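Local coordinates for invasion protein InvA (Salmonella enterica, PDB 2X49) that takes part in invasion of intestinal epithelial cells as a type III secretion export apparatus protein, represented here by its C-terminal domain, at residues A[1-9]-A[142-150]; A[99-107]-A[280-288]. One frame throughout, in Å; residues are numbered along the deposited sequence.

Overall arrangement
The two contacts lie on opposite sides of the centre of the domain, with their centres about 33 Å apart, and they share no helix or strand. Contact 1 is partly buried and joins two helix starts, helix 3-6 at the chain terminus and helix 147-158; its chemistry gathers round one carboxylate, a serine hydroxyl and a water. Contact 2 is a buried contact between a hairpin strand, 102-107, and the loop after helix 266-280. There aromatic and aliphatic side chains mix with a serine-histidine pair, and several waters link backbone groups that do not pair directly. Along the sequence the segments alternate, 1-9 and 99-107 preceding 142-150 and 280-288.

Contact 1 of 2, residues A[1-9]-A[142-150]; sequences GSHMTETVP and NEYFGIQET
Ser2 and Met4 close on the carboxylate of Glu149 where the N-termini of two helices, 3-6 and 147-158, meet. Side chains meet both N-termini: Ser2, at the N-cap of the first, accepts from Met4 N, and Glu149 makes half of a capping box with Gly146, the N-cap of the second. Ser2 OG donates to Glu149 OE2, although the modelled separation of 2.4 Å is so short that its exact value is doubtful. The Met4 and Glu149 side chains cross at about a right angle, Met4 CB close to OE2 and Met4 CG 3.1 Å from Glu149 OE1. Bends at chi2 and chi3 carry Met4 CE to 3.6 Å from Glu143 O. Thr5 CG2 meets Tyr144 O at 3.5 Å, and Ser2 CB rests on Gln148 CB. A water accepts from Ser2 N, donates to Glu149 OE2 and bonds Thr5 OG1.

Gly1 to Met4 evidently come from the expression construct, so the first cap and the Ser2 and Met4 contacts are features of this construct. Farther out, Tyr144 OH is held by Leu137 O, and helix 174-185 packs against Ile147. Gly146 N donates to Glu149 OE1 at 2.8 Å, reaching it on the anti side, 24° out of the carboxylate plane.

Contact 2 of 2, residues A[99-107]-A[280-288]; sequences QGSSQYFWV and LDDLLIAHK
Ser102 OG sits over one face of the His287 ring, 3.1 Å above its plane and offset toward the rim. The same oxygen accepts a nearly straight bond from His287 N, at 3.1 Å and 170°, so backbone and ring of one residue wrap a single hydroxyl. Followed outward, the histidine meets the hairpin at successive atoms. CB approaches Ser102 OG, and with CG anti to the carbonyl carbon (chi1 -58°) the ring is laid beneath that oxygen, with CG at 3.1 Å from it. At the far end CE1 has Ser101 OG at 3.2 Å, near the ring plane, and the tip, NE2, bonds a water at 2.9 Å. That water also donates to Ser101 O and Leu280 O, tying the turn to the end of helix 266-280.

Beyond the histidine, apolar contacts alternate with water bridges. Ala286 CB meets the Tyr104 ring obliquely, 3.3 Å from CE1, while Lys288 CE comes to the ring edge; the lysine NZ goes on to Glu128 and His131. Leu284 CD2 touches Phe105 CZ at 3.9 Å, and Gln103 runs alongside Leu284. Between the backbones one water donates to both Gln103 O and Leu284 O, and another accepts from Gln103 N and donates to Leu283 O, so the strand and the loop are linked through water here.

Strands 95-99 and 102-107 form a two-residue beta hairpin, closed by a type II' turn with Gly100 and Ser101 at its corners; here its tip and outgoing strand pack against the loop leading from helix 266-280 to strand 291-294 of the parallel sheet.

Contact 1 of 2, residues A[1-9]-A[142-150]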
# COMPACT_ATOMS: atom_id res chain seq x y z
N GLY A 1 -8.89 -0.40 -23.11
CA GLY A 1 -8.71 -1.63 -22.30
C GLY A 1 -8.03 -2.73 -23.06
O GLY A 1 -8.04 -2.81 -24.30
N SER A 2 -7.37 -3.54 -22.27
CA SER A 2 -6.82 -4.79 -22.73
C SER A 2 -7.39 -5.91 -21.91
O SER A 2 -8.13 -5.72 -20.96
CB SER A 2 -5.30 -4.84 -22.60
OG SER A 2 -4.92 -5.44 -21.37
N HIS A 3 -6.99 -7.09 -22.34
CA HIS A 3 -7.48 -8.35 -21.76
C HIS A 3 -7.18 -8.40 -20.26
O HIS A 3 -7.90 -9.02 -19.46
CB HIS A 3 -6.88 -9.57 -22.47
CG HIS A 3 -5.38 -9.67 -22.37
ND1 HIS A 3 -4.54 -9.04 -23.25
CD2 HIS A 3 -4.58 -10.30 -21.47
CE1 HIS A 3 -3.28 -9.30 -22.92
NE2 HIS A 3 -3.29 -10.05 -21.84
N MET A 4 -6.12 -7.71 -19.90
CA MET A 4 -5.60 -7.75 -18.51
C MET A 4 -6.64 -7.33 -17.52
O MET A 4 -6.67 -7.77 -16.37
CB MET A 4 -4.39 -6.83 -18.33
CG MET A 4 -3.09 -7.35 -18.88
SD MET A 4 -2.44 -8.81 -18.05
CE MET A 4 -3.15 -8.68 -16.41
N THR A 5 -7.48 -6.41 -17.98
CA THR A 5 -8.56 -5.86 -17.17
C THR A 5 -9.88 -6.50 -17.56
O THR A 5 -10.68 -6.90 -16.72
CB THR A 5 -8.69 -4.30 -17.27
OG1 THR A 5 -8.59 -3.87 -18.62
CG2 THR A 5 -7.59 -3.60 -16.43
N GLU A 6 -10.04 -6.64 -18.86
CA GLU A 6 -11.34 -6.86 -19.51
C GLU A 6 -11.90 -8.26 -19.29
O GLU A 6 -13.09 -8.49 -19.44
CB GLU A 6 -11.32 -6.50 -21.01
CG GLU A 6 -11.38 -4.98 -21.23
CD GLU A 6 -11.37 -4.54 -22.70
OE1 GLU A 6 -11.44 -5.38 -23.63
OE2 GLU A 6 -11.28 -3.31 -22.93
N THR A 7 -11.04 -9.19 -18.94
CA THR A 7 -11.45 -10.60 -18.90
C THR A 7 -11.52 -11.15 -17.50
O THR A 7 -11.87 -12.31 -17.29
CB THR A 7 -10.54 -11.51 -19.78
OG1 THR A 7 -9.20 -11.50 -19.28
CG2 THR A 7 -10.53 -11.04 -21.23
N VAL A 8 -11.19 -10.29 -16.55
CA VAL A 8 -10.97 -10.72 -15.17
C VAL A 8 -11.62 -9.81 -14.13
O VAL A 8 -10.93 -9.15 -13.36
CB VAL A 8 -9.47 -10.79 -14.81
CG1 VAL A 8 -8.77 -9.42 -14.99
CG2 VAL A 8 -9.30 -11.30 -13.37
N PRO A 9 -12.95 -9.82 -14.03
CA PRO A 9 -13.57 -8.92 -13.02
C PRO A 9 -13.29 -9.23 -11.59
O PRO A 9 -13.05 -10.35 -11.18
CB PRO A 9 -15.07 -9.10 -13.28
CG PRO A 9 -15.16 -10.46 -13.96
CD PRO A 9 -13.93 -10.61 -14.77
N ASN A 142 -0.30 -7.18 -10.20
CA ASN A 142 0.09 -8.03 -11.34
C ASN A 142 -1.11 -8.82 -11.92
O ASN A 142 -1.04 -9.40 -13.00
CB ASN A 142 1.26 -8.98 -10.99
CG ASN A 142 2.61 -8.24 -10.82
OD1 ASN A 142 2.60 -7.09 -10.15
ND2 ASN A 142 3.66 -8.75 -11.24
N GLU A 143 -2.20 -8.82 -11.16
CA GLU A 143 -3.41 -9.56 -11.57
C GLU A 143 -4.17 -8.86 -12.66
O GLU A 143 -4.91 -9.52 -13.41
CB GLU A 143 -4.37 -9.86 -10.37
CG GLU A 143 -3.78 -10.81 -9.31
CD GLU A 143 -3.69 -12.27 -9.77
OE1 GLU A 143 -4.29 -12.64 -10.81
OE2 GLU A 143 -3.03 -13.05 -9.04
N TYR A 144 -3.96 -7.55 -12.77
CA TYR A 144 -4.76 -6.67 -13.69
C TYR A 144 -3.99 -5.60 -14.47
O TYR A 144 -4.55 -4.75 -15.14
CB TYR A 144 -5.98 -6.03 -12.95
CG TYR A 144 -5.58 -5.17 -11.81
CD1 TYR A 144 -5.14 -3.86 -12.02
CD2 TYR A 144 -5.50 -5.68 -10.53
CE1 TYR A 144 -4.68 -3.10 -10.99
CE2 TYR A 144 -5.08 -4.93 -9.50
CZ TYR A 144 -4.64 -3.64 -9.71
OH TYR A 144 -4.12 -2.88 -8.70
N PHE A 145 -2.68 -5.65 -14.35
CA PHE A 145 -1.78 -4.64 -15.00
C PHE A 145 -0.52 -5.29 -15.55
O PHE A 145 0.18 -6.01 -14.85
CB PHE A 145 -1.39 -3.56 -13.98
CG PHE A 145 -0.51 -2.49 -14.54
CD1 PHE A 145 -1.06 -1.36 -15.12
CD2 PHE A 145 0.88 -2.63 -14.51
CE1 PHE A 145 -0.21 -0.36 -15.65
CE2 PHE A 145 1.70 -1.65 -15.07
CZ PHE A 145 1.15 -0.54 -15.64
N GLY A 146 -0.23 -4.96 -16.80
CA GLY A 146 0.97 -5.47 -17.54
C GLY A 146 1.43 -4.65 -18.71
O GLY A 146 1.25 -3.45 -18.78
N ILE A 147 1.98 -5.34 -19.69
CA ILE A 147 2.63 -4.66 -20.82
C ILE A 147 1.67 -3.86 -21.67
O ILE A 147 1.99 -2.81 -22.20
CB ILE A 147 3.36 -5.68 -21.76
CG1 ILE A 147 4.57 -6.26 -21.05
CG2 ILE A 147 3.76 -5.00 -23.02
CD1 ILE A 147 5.62 -5.23 -20.71
N GLN A 148 0.47 -4.40 -21.83
CA GLN A 148 -0.53 -3.74 -22.68
C GLN A 148 -0.92 -2.42 -22.06
O GLN A 148 -1.02 -1.41 -22.75
CB GLN A 148 -1.79 -4.60 -22.97
CG GLN A 148 -1.53 -5.77 -23.89
CD GLN A 148 -0.63 -5.46 -25.06
OE1 GLN A 148 0.52 -5.90 -25.09
NE2 GLN A 148 -1.15 -4.75 -26.07
N GLU A 149 -1.10 -2.42 -20.74
CA GLU A 149 -1.46 -1.19 -20.01
C GLU A 149 -0.30 -0.20 -20.04
O GLU A 149 -0.46 1.01 -20.24
CB GLU A 149 -1.85 -1.51 -18.58
CG GLU A 149 -3.18 -2.20 -18.43
CD GLU A 149 -3.21 -3.64 -18.92
OE1 GLU A 149 -2.20 -4.40 -18.74
OE2 GLU A 149 -4.26 -4.02 -19.49
N THR A 150 0.89 -0.73 -19.86
CA THR A 150 2.10 0.11 -19.91
C THR A 150 2.25 0.77 -21.29
O THR A 150 2.54 1.96 -21.45
CB THR A 150 3.35 -0.73 -19.57
OG1 THR A 150 3.22 -1.25 -18.25
CG2 THR A 150 4.66 0.07 -19.72
O HOH W 1 -6.52 -2.83 -19.81

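Contact 2 of 2, residues A[99-107]-A[280-288]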
# COMPACT_ATOMS: atom_id res chain seq x y z
N GLN A 99 -7.01 -8.27 12.70
CA GLN A 99 -6.55 -9.08 11.54
C GLN A 99 -5.06 -9.25 11.67
O GLN A 99 -4.32 -8.27 11.58
CB GLN A 99 -6.95 -8.39 10.23
CG GLN A 99 -6.90 -9.31 9.00
CD GLN A 99 -8.29 -9.79 8.55
OE1 GLN A 99 -9.36 -9.03 8.90
NE2 GLN A 99 -8.39 -10.82 7.90
N GLY A 100 -4.61 -10.45 11.98
CA GLY A 100 -3.19 -10.64 12.33
C GLY A 100 -2.87 -9.94 13.63
O GLY A 100 -3.50 -10.21 14.65
N SER A 101 -1.87 -9.06 13.63
CA SER A 101 -1.66 -8.21 14.84
C SER A 101 -2.16 -6.79 14.69
O SER A 101 -2.02 -5.96 15.61
CB SER A 101 -0.21 -8.23 15.32
OG SER A 101 0.68 -7.59 14.42
N SER A 102 -2.79 -6.53 13.57
CA SER A 102 -3.42 -5.22 13.35
C SER A 102 -4.77 -5.19 14.02
O SER A 102 -5.57 -6.11 13.87
CB SER A 102 -3.67 -4.87 11.88
OG SER A 102 -2.52 -4.44 11.23
N GLN A 103 -5.00 -4.10 14.69
CA GLN A 103 -6.28 -3.85 15.36
C GLN A 103 -6.95 -2.60 14.81
O GLN A 103 -6.30 -1.63 14.40
CB GLN A 103 -6.11 -3.74 16.87
CG GLN A 103 -5.98 -5.07 17.66
CD GLN A 103 -5.87 -4.83 19.17
OE1 GLN A 103 -7.01 -4.93 19.87
NE2 GLN A 103 -4.79 -4.51 19.69
N TYR A 104 -8.26 -2.70 14.77
CA TYR A 104 -9.14 -1.61 14.27
C TYR A 104 -10.19 -1.28 15.31
O TYR A 104 -10.86 -2.17 15.80
CB TYR A 104 -9.80 -2.01 12.97
CG TYR A 104 -8.82 -2.41 11.91
CD1 TYR A 104 -8.37 -1.51 10.98
CD2 TYR A 104 -8.36 -3.72 11.83
CE1 TYR A 104 -7.46 -1.89 10.04
CE2 TYR A 104 -7.43 -4.10 10.88
CZ TYR A 104 -7.01 -3.17 9.96
OH TYR A 104 -6.12 -3.43 8.95
N PHE A 105 -10.36 0.01 15.57
CA PHE A 105 -11.21 0.50 16.64
C PHE A 105 -12.29 1.39 16.08
O PHE A 105 -12.04 2.37 15.37
CB PHE A 105 -10.36 1.25 17.68
CG PHE A 105 -9.35 0.36 18.37
CD1 PHE A 105 -9.67 -0.32 19.53
CD2 PHE A 105 -8.08 0.19 17.84
CE1 PHE A 105 -8.75 -1.17 20.13
CE2 PHE A 105 -7.15 -0.63 18.47
CZ PHE A 105 -7.49 -1.32 19.56
N TRP A 106 -13.50 1.03 16.43
CA TRP A 106 -14.69 1.73 15.93
C TRP A 106 -15.52 2.24 17.14
O TRP A 106 -15.71 1.55 18.16
CB TRP A 106 -15.55 0.83 15.05
CG TRP A 106 -14.87 0.24 13.81
CD1 TRP A 106 -13.97 -0.82 13.79
CD2 TRP A 106 -15.04 0.65 12.48
NE1 TRP A 106 -13.63 -1.07 12.52
CE2 TRP A 106 -14.24 -0.18 11.68
CE3 TRP A 106 -15.82 1.63 11.87
CZ2 TRP A 106 -14.19 -0.05 10.28
CZ3 TRP A 106 -15.76 1.77 10.52
CH2 TRP A 106 -14.97 0.92 9.70
N VAL A 107 -16.08 3.44 16.93
CA VAL A 107 -16.91 4.08 17.93
C VAL A 107 -18.19 4.64 17.30
O VAL A 107 -18.35 4.76 16.08
CB VAL A 107 -16.16 5.22 18.68
CG1 VAL A 107 -14.93 4.66 19.40
CG2 VAL A 107 -15.79 6.32 17.76
N LEU A 280 6.01 -5.37 17.07
CA LEU A 280 4.79 -4.86 16.40
C LEU A 280 3.54 -5.23 17.19
O LEU A 280 2.49 -4.62 17.01
CB LEU A 280 4.64 -5.34 14.95
CG LEU A 280 5.68 -4.84 13.93
CD1 LEU A 280 5.55 -5.64 12.62
CD2 LEU A 280 5.56 -3.33 13.66
N ASP A 281 3.68 -6.20 18.06
CA ASP A 281 2.51 -6.92 18.65
C ASP A 281 1.51 -6.03 19.41
O ASP A 281 0.31 -6.29 19.43
CB ASP A 281 2.96 -8.10 19.54
CG ASP A 281 1.79 -8.87 20.16
OD1 ASP A 281 1.00 -9.47 19.40
OD2 ASP A 281 1.69 -8.88 21.39
N ASP A 282 2.03 -4.97 20.03
CA ASP A 282 1.21 -4.18 20.97
C ASP A 282 0.77 -2.83 20.42
O ASP A 282 0.21 -1.99 21.13
CB ASP A 282 1.88 -4.05 22.35
CG ASP A 282 3.12 -3.15 22.36
OD1 ASP A 282 3.47 -2.58 21.31
OD2 ASP A 282 3.72 -3.03 23.46
N LEU A 283 0.98 -2.69 19.13
CA LEU A 283 0.55 -1.46 18.37
C LEU A 283 -0.97 -1.36 18.26
O LEU A 283 -1.66 -2.37 18.05
CB LEU A 283 1.13 -1.38 16.97
CG LEU A 283 2.64 -1.43 16.92
CD1 LEU A 283 3.10 -1.32 15.49
CD2 LEU A 283 3.14 -0.30 17.82
N LEU A 284 -1.46 -0.13 18.39
CA LEU A 284 -2.91 0.15 18.34
C LEU A 284 -3.35 0.90 17.09
O LEU A 284 -4.56 1.20 16.93
CB LEU A 284 -3.36 0.96 19.55
CG LEU A 284 -3.16 0.31 20.90
CD1 LEU A 284 -3.75 1.23 21.97
CD2 LEU A 284 -3.85 -1.06 20.96
N ILE A 285 -2.37 1.22 16.26
CA ILE A 285 -2.61 1.75 14.92
C ILE A 285 -2.38 0.62 13.88
O ILE A 285 -1.37 -0.04 13.89
CB ILE A 285 -1.75 2.98 14.65
CG1 ILE A 285 -2.12 4.07 15.67
CG2 ILE A 285 -1.92 3.48 13.26
CD1 ILE A 285 -1.45 5.39 15.35
N ALA A 286 -3.38 0.39 13.04
CA ALA A 286 -3.30 -0.68 12.01
C ALA A 286 -2.12 -0.49 11.09
O ALA A 286 -1.73 0.62 10.77
CB ALA A 286 -4.57 -0.73 11.18
N HIS A 287 -1.57 -1.60 10.63
CA HIS A 287 -0.36 -1.56 9.80
C HIS A 287 -0.50 -0.79 8.52
O HIS A 287 0.47 -0.15 8.11
CB HIS A 287 0.17 -2.98 9.51
CG HIS A 287 0.48 -3.74 10.75
ND1 HIS A 287 0.71 -5.10 10.77
CD2 HIS A 287 0.55 -3.32 12.04
CE1 HIS A 287 0.92 -5.48 12.02
NE2 HIS A 287 0.82 -4.42 12.81
N LYS A 288 -1.69 -0.83 7.90
CA LYS A 288 -1.87 -0.11 6.61
C LYS A 288 -1.77 1.38 6.79
O LYS A 288 -1.60 2.11 5.82
CB LYS A 288 -3.19 -0.41 5.90
CG LYS A 288 -4.39 -0.09 6.67
CD LYS A 288 -5.69 -0.37 5.86
CE LYS A 288 -6.92 0.02 6.64
NZ LYS A 288 -7.01 1.51 6.64
O HOH W 2 0.29 -4.47 15.71
O HOH W 3 -6.06 0.97 14.55
O HOH W 4 -2.57 -2.34 14.97
O HOH W 5 -3.60 -3.08 8.40